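Long-range contact in structural polyprotein, VP3 (Israeli acute paralysis virus, PDB 5CDD), which probably serves as a structural protein of the virus capsid, one jelly-roll building block of the shell of a honeybee virus: residues B[205-218]-B[227-239]. Numbering follows the deposited sequence.
Sequences VPFVSNKMFLKTAG and NWNFHESFSGFLC
K215 and E232 run side by side and point the same way, joined at both backbone and side chain. The backbone N of K215 donates to E232 O at 3.0 Å, meeting the carbonyl of the first residue past the short helix 228-231, just where the chain leaves helical geometry. Further out, K215 CD packs on E232 CB at 3.8 Å, and the ammonium curls back at chi4 (65°) to form a long salt bridge, 3.9 Å from K215 NZ to E232 OE1. That same NZ hydrogen-bonds to Q150 of a neighbouring chain, so the lysine ties this part of VP3 to that chain. E232 CG lies over the centre of the W228 ring, and the bend at chi2 (-67°) turns the carboxylate; from the other segment, K211 crosses E232 at about a right angle, K211 CE 3.5 Å from E232 OE1.

At the other end of the contact, G218 N donates nearly straight (163°) to S233 OG, N to OG 3.2 Å, while S233 OG itself donates to N229 O, and G218 O lies in the plane of the F230 ring, at its edge. Beyond the lysine, L214 CD1 rests on S235 CB at 3.4 Å.

One serine hydroxyl thus links the loop at G218 to the helix, and E232, near two lysines, is probably held as a carboxylate where the 214-215 strand meets the lead-in to strand 236-247.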
ATOM      1  N   VAL B 205     -37.550  -3.203  39.588  1.00 32.15           N
ATOM      2  CA  VAL B 205     -36.716  -2.410  40.481  1.00 30.95           C
ATOM      3  C   VAL B 205     -35.341  -2.120  39.881  1.00 31.43           C
ATOM      4  O   VAL B 205     -34.474  -2.992  39.837  1.00 31.89           O
ATOM      5  CB  VAL B 205     -36.525  -3.126  41.839  1.00 29.46           C
ATOM      6  CG1 VAL B 205     -35.794  -2.211  42.812  1.00 26.71           C
ATOM      7  CG2 VAL B 205     -37.873  -3.539  42.403  1.00 27.72           C
ATOM      8  N   PRO B 206     -35.131  -0.886  39.394  1.00 31.95           N
ATOM      9  CA  PRO B 206     -33.848  -0.496  38.802  1.00 31.96           C
ATOM     10  C   PRO B 206     -32.711  -0.639  39.814  1.00 32.17           C
ATOM     11  O   PRO B 206     -32.947  -0.704  41.020  1.00 33.49           O
ATOM     12  CB  PRO B 206     -34.083   0.955  38.402  1.00 30.65           C
ATOM     13  CG  PRO B 206     -35.536   0.961  38.047  1.00 31.14           C
ATOM     14  CD  PRO B 206     -36.144   0.163  39.176  1.00 31.41           C
ATOM     15  N   PHE B 207     -31.480  -0.680  39.321  1.00 32.47           N
ATOM     16  CA  PHE B 207     -30.325  -0.824  40.195  1.00 31.78           C
ATOM     17  C   PHE B 207     -30.069   0.446  41.000  1.00 33.87           C
ATOM     18  O   PHE B 207     -29.810   1.509  40.435  1.00 34.70           O
ATOM     19  CB  PHE B 207     -29.082  -1.156  39.369  1.00 28.65           C
ATOM     20  CG  PHE B 207     -27.887  -1.544  40.195  1.00 26.42           C
ATOM     21  CD1 PHE B 207     -27.789  -2.819  40.745  1.00 25.71           C
ATOM     22  CD2 PHE B 207     -26.859  -0.636  40.423  1.00 24.94           C
ATOM     23  CE1 PHE B 207     -26.680  -3.185  41.507  1.00 24.15           C
ATOM     24  CE2 PHE B 207     -25.746  -0.991  41.184  1.00 22.88           C
ATOM     25  CZ  PHE B 207     -25.657  -2.269  41.726  1.00 24.06           C
ATOM     26  N   VAL B 208     -30.155   0.333  42.322  1.00 35.75           N
ATOM     27  CA  VAL B 208     -29.899   1.467  43.205  1.00 37.55           C
ATOM     28  C   VAL B 208     -28.958   1.039  44.321  1.00 37.10           C
ATOM     29  O   VAL B 208     -29.258   0.125  45.090  1.00 36.78           O
ATOM     30  CB  VAL B 208     -31.200   2.026  43.825  1.00 39.28           C
ATOM     31  CG1 VAL B 208     -32.065   2.641  42.735  1.00 40.26           C
ATOM     32  CG2 VAL B 208     -31.957   0.923  44.554  1.00 38.92           C
ATOM     33  N   SER B 209     -27.810   1.704  44.397  1.00 36.59           N
ATOM     34  CA  SER B 209     -26.810   1.391  45.407  1.00 36.38           C
ATOM     35  C   SER B 209     -25.724   2.459  45.389  1.00 36.26           C
ATOM     36  O   SER B 209     -25.639   3.248  44.450  1.00 36.48           O
ATOM     37  CB  SER B 209     -26.197   0.017  45.115  1.00 36.41           C
ATOM     38  OG  SER B 209     -25.245  -0.346  46.096  1.00 38.42           O
ATOM     39  N   ASN B 210     -24.906   2.493  46.437  1.00 36.98           N
ATOM     40  CA  ASN B 210     -23.819   3.459  46.512  1.00 37.05           C
ATOM     41  C   ASN B 210     -22.577   2.799  45.922  1.00 36.56           C
ATOM     42  O   ASN B 210     -21.456   3.286  46.064  1.00 36.66           O
ATOM     43  CB  ASN B 210     -23.580   3.888  47.965  1.00 37.77           C
ATOM     44  CG  ASN B 210     -23.224   2.728  48.863  1.00 40.29           C
ATOM     45  OD1 ASN B 210     -23.824   1.658  48.782  1.00 41.92           O
ATOM     46  ND2 ASN B 210     -22.249   2.939  49.739  1.00 42.58           N
ATOM     47  N   LYS B 211     -22.806   1.674  45.254  1.00 35.78           N
ATOM     48  CA  LYS B 211     -21.750   0.922  44.598  1.00 34.89           C
ATOM     49  C   LYS B 211     -22.111   0.821  43.127  1.00 34.14           C
ATOM     50  O   LYS B 211     -23.282   0.906  42.759  1.00 35.27           O
ATOM     51  CB  LYS B 211     -21.641  -0.481  45.188  1.00 35.26           C
ATOM     52  CG  LYS B 211     -21.351  -0.499  46.666  1.00 38.12           C
ATOM     53  CD  LYS B 211     -21.289  -1.919  47.190  1.00 41.33           C
ATOM     54  CE  LYS B 211     -21.154  -1.927  48.701  1.00 45.40           C
ATOM     55  NZ  LYS B 211     -22.284  -1.199  49.353  1.00 45.25           N
ATOM     56  N   MET B 212     -21.103   0.643  42.286  1.00 32.84           N
ATOM     57  CA  MET B 212     -21.325   0.526  40.854  1.00 30.79           C
ATOM     58  C   MET B 212     -21.857  -0.863  40.508  1.00 30.15           C
ATOM     59  O   MET B 212     -22.678  -1.023  39.602  1.00 29.13           O
ATOM     60  CB  MET B 212     -20.020   0.776  40.113  1.00 30.55           C
ATOM     61  CG  MET B 212     -19.478   2.176  40.263  1.00 30.73           C
ATOM     62  SD  MET B 212     -18.082   2.430  39.164  1.00 32.44           S
ATOM     63  CE  MET B 212     -18.796   3.580  38.009  1.00 36.86           C
ATOM     64  N   PHE B 213     -21.374  -1.862  41.238  1.00 28.82           N
ATOM     65  CA  PHE B 213     -21.775  -3.249  41.044  1.00 28.02           C
ATOM     66  C   PHE B 213     -21.888  -3.907  42.415  1.00 28.95           C
ATOM     67  O   PHE B 213     -21.279  -3.447  43.382  1.00 30.31           O
ATOM     68  CB  PHE B 213     -20.721  -4.004  40.232  1.00 27.61           C
ATOM     69  CG  PHE B 213     -20.401  -3.383  38.901  1.00 26.80           C
ATOM     70  CD1 PHE B 213     -21.292  -3.478  37.837  1.00 26.42           C
ATOM     71  CD2 PHE B 213     -19.183  -2.739  38.700  1.00 26.48           C
ATOM     72  CE1 PHE B 213     -20.972  -2.945  36.589  1.00 24.61           C
ATOM     73  CE2 PHE B 213     -18.854  -2.203  37.460  1.00 25.59           C
ATOM     74  CZ  PHE B 213     -19.750  -2.308  36.402  1.00 24.90           C
ATOM     75  N   LEU B 214     -22.664  -4.985  42.497  1.00 28.73           N
ATOM     76  CA  LEU B 214     -22.830  -5.719  43.747  1.00 27.73           C
ATOM     77  C   LEU B 214     -22.250  -7.120  43.588  1.00 27.99           C
ATOM     78  O   LEU B 214     -22.160  -7.638  42.476  1.00 28.72           O
ATOM     79  CB  LEU B 214     -24.309  -5.805  44.127  1.00 27.28           C
ATOM     80  CG  LEU B 214     -24.966  -4.512  44.617  1.00 26.04           C
ATOM     81  CD1 LEU B 214     -26.455  -4.733  44.803  1.00 26.69           C
ATOM     82  CD2 LEU B 214     -24.329  -4.075  45.924  1.00 24.62           C
ATOM     83  N   LYS B 215     -21.851  -7.728  44.701  1.00 28.22           N
ATOM     84  CA  LYS B 215     -21.270  -9.062  44.663  1.00 29.02           C
ATOM     85  C   LYS B 215     -22.281 -10.104  44.202  1.00 29.48           C
ATOM     86  O   LYS B 215     -23.488  -9.878  44.260  1.00 30.08           O
ATOM     87  CB  LYS B 215     -20.710  -9.429  46.041  1.00 30.01           C
ATOM     88  CG  LYS B 215     -19.476  -8.616  46.438  1.00 31.81           C
ATOM     89  CD  LYS B 215     -18.841  -9.140  47.724  1.00 34.37           C
ATOM     90  CE  LYS B 215     -17.493  -8.477  48.004  1.00 33.94           C
ATOM     91  NZ  LYS B 215     -17.603  -7.019  48.287  1.00 35.92           N
ATOM     92  N   THR B 216     -21.784 -11.246  43.739  1.00 30.30           N
ATOM     93  CA  THR B 216     -22.651 -12.313  43.256  1.00 31.34           C
ATOM     94  C   THR B 216     -22.627 -13.556  44.139  1.00 32.69           C
ATOM     95  O   THR B 216     -23.153 -14.599  43.758  1.00 33.30           O
ATOM     96  CB  THR B 216     -22.257 -12.736  41.823  1.00 31.36           C
ATOM     97  OG1 THR B 216     -20.927 -13.272  41.838  1.00 31.63           O
ATOM     98  CG2 THR B 216     -22.331 -11.547  40.874  1.00 31.10           C
ATOM     99  N   ALA B 217     -22.020 -13.441  45.314  1.00 34.10           N
ATOM    100  CA  ALA B 217     -21.923 -14.561  46.242  1.00 35.05           C
ATOM    101  C   ALA B 217     -23.302 -15.059  46.664  1.00 36.80           C
ATOM    102  O   ALA B 217     -23.563 -16.264  46.695  1.00 37.40           O
ATOM    103  CB  ALA B 217     -21.118 -14.146  47.471  1.00 35.15           C
ATOM    104  N   GLY B 218     -24.189 -14.122  46.981  1.00 37.15           N
ATOM    105  CA  GLY B 218     -25.526 -14.494  47.406  1.00 37.03           C
ATOM    106  C   GLY B 218     -25.604 -15.310  48.688  1.00 37.57           C
ATOM    107  O   GLY B 218     -24.941 -14.992  49.678  1.00 38.15           O
ATOM    108  N   ASN B 227     -22.090 -14.249  56.867  1.00 60.24           N
ATOM    109  CA  ASN B 227     -23.296 -13.661  56.303  1.00 60.06           C
ATOM    110  C   ASN B 227     -23.014 -12.285  55.708  1.00 59.06           C
ATOM    111  O   ASN B 227     -23.939 -11.537  55.404  1.00 59.22           O
ATOM    112  CB  ASN B 227     -24.374 -13.550  57.390  1.00 61.37           C
ATOM    113  CG  ASN B 227     -24.034 -12.517  58.447  1.00 62.04           C
ATOM    114  OD1 ASN B 227     -22.923 -12.494  58.968  1.00 63.08           O
ATOM    115  ND2 ASN B 227     -24.992 -11.656  58.767  1.00 62.96           N
ATOM    116  N   TRP B 228     -21.738 -11.956  55.532  1.00 57.93           N
ATOM    117  CA  TRP B 228     -21.384 -10.651  54.983  1.00 57.01           C
ATOM    118  C   TRP B 228     -21.503 -10.534  53.474  1.00 55.54           C
ATOM    119  O   TRP B 228     -21.923  -9.498  52.959  1.00 54.97           O
ATOM    120  CB  TRP B 228     -19.966 -10.247  55.382  1.00 58.92           C
ATOM    121  CG  TRP B 228     -19.696  -8.804  55.082  1.00 61.73           C
ATOM    122  CD1 TRP B 228     -20.263  -7.725  55.697  1.00 62.26           C
ATOM    123  CD2 TRP B 228     -18.794  -8.275  54.092  1.00 62.77           C
ATOM    124  NE1 TRP B 228     -19.766  -6.560  55.160  1.00 62.41           N
ATOM    125  CE2 TRP B 228     -18.869  -6.869  54.179  1.00 62.93           C
ATOM    126  CE3 TRP B 228     -17.933  -8.858  53.151  1.00 62.99           C
ATOM    127  CZ2 TRP B 228     -18.111  -6.031  53.349  1.00 63.58           C
ATOM    128  CZ3 TRP B 228     -17.180  -8.021  52.327  1.00 63.64           C
ATOM    129  CH2 TRP B 228     -17.274  -6.623  52.436  1.00 64.67           C
ATOM    130  N   ASN B 229     -21.105 -11.580  52.761  1.00 53.88           N
ATOM    131  CA  ASN B 229     -21.185 -11.554  51.308  1.00 52.17           C
ATOM    132  C   ASN B 229     -22.639 -11.526  50.891  1.00 50.07           C
ATOM    133  O   ASN B 229     -22.982 -11.008  49.830  1.00 50.26           O
ATOM    134  CB  ASN B 229     -20.506 -12.778  50.697  1.00 54.10           C
ATOM    135  CG  ASN B 229     -19.003 -12.756  50.868  1.00 56.24           C
ATOM    136  OD1 ASN B 229     -18.332 -11.797  50.472  1.00 56.18           O
ATOM    137  ND2 ASN B 229     -18.463 -13.813  51.460  1.00 57.92           N
ATOM    138  N   PHE B 230     -23.489 -12.085  51.742  1.00 47.08           N
ATOM    139  CA  PHE B 230     -24.917 -12.129  51.485  1.00 43.89           C
ATOM    140  C   PHE B 230     -25.467 -10.714  51.383  1.00 43.51           C
ATOM    141  O   PHE B 230     -26.167 -10.376  50.430  1.00 43.04           O
ATOM    142  CB  PHE B 230     -25.627 -12.875  52.614  1.00 41.72           C
ATOM    143  CG  PHE B 230     -27.115 -12.915  52.463  1.00 39.58           C
ATOM    144  CD1 PHE B 230     -27.709 -13.748  51.522  1.00 39.28           C
ATOM    145  CD2 PHE B 230     -27.924 -12.092  53.236  1.00 38.23           C
ATOM    146  CE1 PHE B 230     -29.090 -13.758  51.351  1.00 38.48           C
ATOM    147  CE2 PHE B 230     -29.305 -12.093  53.074  1.00 37.31           C
ATOM    148  CZ  PHE B 230     -29.890 -12.927  52.129  1.00 37.93           C
ATOM    149  N   HIS B 231     -25.139  -9.887  52.369  1.00 43.25           N
ATOM    150  CA  HIS B 231     -25.605  -8.507  52.401  1.00 43.57           C
ATOM    151  C   HIS B 231     -24.981  -7.661  51.302  1.00 43.26           C
ATOM    152  O   HIS B 231     -25.578  -6.689  50.842  1.00 44.23           O
ATOM    153  CB  HIS B 231     -25.305  -7.886  53.768  1.00 43.87           C
ATOM    154  CG  HIS B 231     -26.077  -8.505  54.891  1.00 44.33           C
ATOM    155  ND1 HIS B 231     -27.454  -8.483  54.947  1.00 44.20           N
ATOM    156  CD2 HIS B 231     -25.666  -9.175  55.993  1.00 43.98           C
ATOM    157  CE1 HIS B 231     -27.858  -9.114  56.035  1.00 44.91           C
ATOM    158  NE2 HIS B 231     -26.794  -9.543  56.687  1.00 44.42           N
ATOM    159  N   GLU B 232     -23.779  -8.040  50.880  1.00 43.27           N
ATOM    160  CA  GLU B 232     -23.067  -7.318  49.833  1.00 42.59           C
ATOM    161  C   GLU B 232     -23.534  -7.714  48.435  1.00 40.19           C
ATOM    162  O   GLU B 232     -22.957  -7.283  47.438  1.00 40.29           O
ATOM    163  CB  GLU B 232     -21.562  -7.582  49.953  1.00 45.67           C
ATOM    164  CG  GLU B 232     -20.924  -6.999  51.200  1.00 50.50           C
ATOM    165  CD  GLU B 232     -20.917  -5.484  51.187  1.00 54.77           C
ATOM    166  OE1 GLU B 232     -20.239  -4.900  50.312  1.00 57.59           O
ATOM    167  OE2 GLU B 232     -21.594  -4.877  52.047  1.00 56.24           O
ATOM    168  N   SER B 233     -24.588  -8.521  48.362  1.00 37.60           N
ATOM    169  CA  SER B 233     -25.094  -8.985  47.076  1.00 35.28           C
ATOM    170  C   SER B 233     -26.521  -8.570  46.723  1.00 35.11           C
ATOM    171  O   SER B 233     -27.044  -9.039  45.715  1.00 35.62           O
ATOM    172  CB  SER B 233     -25.025 -10.514  47.017  1.00 33.60           C
ATOM    173  OG  SER B 233     -23.738 -10.996  47.352  1.00 34.45           O
ATOM    174  N   PHE B 234     -27.155  -7.695  47.504  1.00 34.26           N
ATOM    175  CA  PHE B 234     -28.540  -7.360  47.185  1.00 33.50           C
ATOM    176  C   PHE B 234     -29.044  -5.923  47.075  1.00 34.90           C
ATOM    177  O   PHE B 234     -29.874  -5.645  46.215  1.00 37.22           O
ATOM    178  CB  PHE B 234     -29.450  -8.167  48.109  1.00 29.75           C
ATOM    179  CG  PHE B 234     -29.384  -9.643  47.854  1.00 27.13           C
ATOM    180  CD1 PHE B 234     -29.927 -10.183  46.693  1.00 25.32           C
ATOM    181  CD2 PHE B 234     -28.722 -10.487  48.735  1.00 26.95           C
ATOM    182  CE1 PHE B 234     -29.809 -11.540  46.412  1.00 24.20           C
ATOM    183  CE2 PHE B 234     -28.597 -11.850  48.463  1.00 25.37           C
ATOM    184  CZ  PHE B 234     -29.141 -12.376  47.299  1.00 24.45           C
ATOM    185  N   SER B 235     -28.582  -5.012  47.923  1.00 35.50           N
ATOM    186  CA  SER B 235     -29.020  -3.609  47.836  1.00 37.01           C
ATOM    187  C   SER B 235     -30.373  -3.287  48.467  1.00 36.44           C
ATOM    188  O   SER B 235     -30.704  -2.115  48.653  1.00 37.52           O
ATOM    189  CB  SER B 235     -29.073  -3.137  46.376  1.00 37.20           C
ATOM    190  OG  SER B 235     -30.360  -3.368  45.811  1.00 30.54           O
ATOM    191  N   GLY B 236     -31.164  -4.306  48.777  1.00 35.21           N
ATOM    192  CA  GLY B 236     -32.459  -4.048  49.379  1.00 33.85           C
ATOM    193  C   GLY B 236     -33.367  -5.257  49.380  1.00 33.39           C
ATOM    194  O   GLY B 236     -32.905  -6.385  49.210  1.00 32.34           O
ATOM    195  N   PHE B 237     -34.664  -5.028  49.563  1.00 32.92           N
ATOM    196  CA  PHE B 237     -35.620  -6.124  49.591  1.00 32.31           C
ATOM    197  C   PHE B 237     -37.054  -5.667  49.361  1.00 32.49           C
ATOM    198  O   PHE B 237     -37.385  -4.492  49.525  1.00 31.80           O
ATOM    199  CB  PHE B 237     -35.525  -6.856  50.937  1.00 31.99           C
ATOM    200  CG  PHE B 237     -35.970  -6.031  52.119  1.00 31.46           C
ATOM    201  CD1 PHE B 237     -37.314  -5.977  52.485  1.00 31.12           C
ATOM    202  CD2 PHE B 237     -35.048  -5.301  52.865  1.00 32.09           C
ATOM    203  CE1 PHE B 237     -37.732  -5.209  53.575  1.00 29.81           C
ATOM    204  CE2 PHE B 237     -35.456  -4.529  53.958  1.00 30.12           C
ATOM    205  CZ  PHE B 237     -36.801  -4.486  54.311  1.00 29.74           C
ATOM    206  N   LEU B 238     -37.896  -6.614  48.961  1.00 33.89           N
ATOM    207  CA  LEU B 238     -39.309  -6.351  48.732  1.00 35.20           C
ATOM    208  C   LEU B 238     -40.055  -7.001  49.882  1.00 36.49           C
ATOM    209  O   LEU B 238     -39.604  -8.005  50.427  1.00 36.96           O
ATOM    210  CB  LEU B 238     -39.781  -6.973  47.419  1.00 34.56           C
ATOM    211  CG  LEU B 238     -39.357  -6.330  46.104  1.00 34.77           C
ATOM    212  CD1 LEU B 238     -39.863  -7.162  44.951  1.00 34.50           C
ATOM    213  CD2 LEU B 238     -39.920  -4.934  46.002  1.00 33.55           C
ATOM    214  N   CYS B 239     -41.198  -6.438  50.245  1.00 37.96           N
ATOM    215  CA  CYS B 239     -41.979  -6.985  51.340  1.00 38.47           C
ATOM    216  C   CYS B 239     -43.450  -7.060  50.959  1.00 38.67           C
ATOM    217  O   CYS B 239     -44.044  -6.063  50.542  1.00 38.62           O
ATOM    218  CB  CYS B 239     -41.792  -6.120  52.586  1.00 38.82           C
ATOM    219  SG  CYS B 239     -42.406  -6.865  54.099  1.00 40.19           S
TER